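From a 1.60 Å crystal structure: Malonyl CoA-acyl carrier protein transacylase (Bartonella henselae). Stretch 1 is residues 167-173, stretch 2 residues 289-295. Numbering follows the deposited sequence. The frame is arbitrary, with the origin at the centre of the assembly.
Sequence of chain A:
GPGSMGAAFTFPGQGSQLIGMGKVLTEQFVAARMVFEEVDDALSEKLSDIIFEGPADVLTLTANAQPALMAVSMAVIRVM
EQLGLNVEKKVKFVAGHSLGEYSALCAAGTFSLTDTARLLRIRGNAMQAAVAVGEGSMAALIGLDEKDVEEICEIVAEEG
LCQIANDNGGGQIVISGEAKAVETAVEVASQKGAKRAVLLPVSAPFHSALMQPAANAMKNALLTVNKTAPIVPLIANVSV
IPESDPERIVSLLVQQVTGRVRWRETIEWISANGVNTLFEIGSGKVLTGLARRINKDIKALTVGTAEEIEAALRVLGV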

# COMPACT_ATOMS: atom_id res chain seq x y z
N ASP A 167 -10.62 4.85 -0.88
CA ASP A 167 -11.54 5.25 0.15
C ASP A 167 -10.76 4.97 1.45
O ASP A 167 -10.67 3.82 1.88
N ASN A 168 -10.17 6.02 2.03
CA ASN A 168 -9.18 5.84 3.12
C ASN A 168 -9.68 5.89 4.55
O ASN A 168 -8.95 5.51 5.47
N GLY A 169 -10.92 6.29 4.73
CA GLY A 169 -11.47 6.46 6.07
C GLY A 169 -11.24 7.88 6.55
O GLY A 169 -10.51 8.66 5.93
N GLY A 170 -11.88 8.24 7.66
CA GLY A 170 -11.72 9.58 8.21
C GLY A 170 -12.19 10.67 7.27
O GLY A 170 -11.73 11.81 7.37
N GLY A 171 -13.10 10.33 6.37
CA GLY A 171 -13.60 11.26 5.36
C GLY A 171 -12.61 11.57 4.24
O GLY A 171 -12.82 12.52 3.47
N GLN A 172 -11.55 10.77 4.13
CA GLN A 172 -10.51 10.97 3.09
C GLN A 172 -10.77 10.11 1.88
O GLN A 172 -10.84 8.88 1.99
N ILE A 173 -10.92 10.75 0.72
CA ILE A 173 -11.16 10.04 -0.53
C ILE A 173 -10.20 10.61 -1.59
O ILE A 173 -10.07 11.83 -1.73
N GLY A 289 -2.54 6.60 11.42
CA GLY A 289 -3.37 7.83 11.43
C GLY A 289 -4.78 7.55 10.90
O GLY A 289 -5.78 7.96 11.52
N LEU A 290 -4.87 6.80 9.81
CA LEU A 290 -6.16 6.43 9.25
C LEU A 290 -6.95 5.52 10.20
O LEU A 290 -8.15 5.74 10.39
N ALA A 291 -6.28 4.53 10.78
CA ALA A 291 -6.98 3.54 11.65
C ALA A 291 -7.64 4.25 12.81
O ALA A 291 -8.80 3.95 13.16
N ARG A 292 -6.94 5.21 13.41
CA ARG A 292 -7.47 5.95 14.55
C ARG A 292 -8.68 6.82 14.21
O ARG A 292 -9.55 7.06 15.09
N ARG A 293 -8.76 7.27 12.96
CA ARG A 293 -9.90 8.05 12.47
C ARG A 293 -11.07 7.13 12.17
O ARG A 293 -12.22 7.49 12.40
N ILE A 294 -10.78 5.93 11.67
CA ILE A 294 -11.83 4.97 11.32
C ILE A 294 -12.50 4.35 12.54
O ILE A 294 -13.73 4.16 12.55
N ASN A 295 -11.71 4.00 13.56
CA ASN A 295 -12.21 3.29 14.73
C ASN A 295 -11.45 3.80 15.96
O ASN A 295 -10.25 3.61 16.08

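A glycine-rich hairpin turn lies against one side of a helix in a small, mainly van der Waals contact, with no direct hydrogen bond across it and a single water joining its polar edge. The type I' turn from Gly169 to Gln172, closed by Gln172 N to Gly169 O at 3.0 Å, brings the backbone of Gly169 and Gly170 close against the helix side chains. Gly169 CA sits 3.7 Å from Ile294 CG1, and Gly170 CA 3.8 Å from Arg293 CB; a CB on Gly169 would clash with Ile294 CG1, and one on Gly170 with Arg293 CD. Both glycines also have positive phi, so fold and packing ask for the same residue.

From the helix, Leu290 and Ile294, both mt, leave their backbones sideways but bring their ends nearer. Leu290 CD2 reaches Asn168 O at 3.6 Å and Gln172 OE1 at 3.5 Å, while Ile294 CD1 meets Asn168 O at 3.6 Å. That carbonyl is buried against methyls without a polar partner, a cost the contact tolerates.

Gln172 (chi1 m, chi2 t) and Arg293 (mtt through chi3) both point toward the opposing stretch. Gln172 NE2 lies 4.0 Å from Arg293 CD, a carbon contact; the polar link is water 1, which accepts a bond from Gln172 NE2 at 3.0 Å and a weak one from Arg293 NE at 3.2 Å.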

# COMPACT_ATOMS: atom_id res chain seq x y z
CB ASP A 167 -12.82 4.38 0.06
CG ASP A 167 -13.80 4.64 1.21
OD1 ASP A 167 -13.76 5.72 1.81
OD2 ASP A 167 -14.62 3.74 1.53
CB ASN A 168 -7.99 6.79 2.93
CG ASN A 168 -7.12 6.36 1.77
OD1 ASN A 168 -7.04 5.16 1.46
ND2 ASN A 168 -6.46 7.33 1.11
CB GLN A 172 -9.12 10.60 3.61
CG GLN A 172 -8.62 11.54 4.70
CD GLN A 172 -7.27 11.12 5.23
OE1 GLN A 172 -6.38 10.69 4.48
NE2 GLN A 172 -7.12 11.22 6.53
CB ILE A 173 -12.64 10.15 -0.98
CG1 ILE A 173 -13.56 9.36 -0.02
CG2 ILE A 173 -12.81 9.67 -2.45
CD1 ILE A 173 -15.03 9.51 -0.29
CB LEU A 290 -6.01 5.74 7.89
CG LEU A 290 -5.40 6.55 6.76
CD1 LEU A 290 -5.16 5.70 5.51
CD2 LEU A 290 -6.33 7.73 6.41
CB ALA A 291 -6.03 2.45 12.16
CB ARG A 292 -6.36 6.75 15.24
CG ARG A 292 -5.30 5.84 15.86
CD ARG A 292 -4.27 6.60 16.69
NE ARG A 292 -3.27 5.69 17.24
CZ ARG A 292 -1.98 5.99 17.39
NH1 ARG A 292 -1.53 7.19 17.02
NH2 ARG A 292 -1.14 5.09 17.89
CB ARG A 293 -9.52 8.87 11.25
CG ARG A 293 -8.62 10.06 11.59
CD ARG A 293 -8.15 10.81 10.34
NE ARG A 293 -7.16 11.84 10.66
CZ ARG A 293 -7.45 13.07 11.09
NH1 ARG A 293 -8.72 13.45 11.26
NH2 ARG A 293 -6.47 13.93 11.36
CB ILE A 294 -11.25 3.84 10.42
CG1 ILE A 294 -10.81 4.43 9.07
CG2 ILE A 294 -12.29 2.70 10.23
CD1 ILE A 294 -9.84 3.52 8.29
CB ASN A 295 -12.01 1.78 14.53
CG ASN A 295 -12.57 0.93 15.68
OD1 ASN A 295 -12.37 1.24 16.86
ND2 ASN A 295 -13.27 -0.14 15.33
O HOH W 1 -5.13 10.48 8.61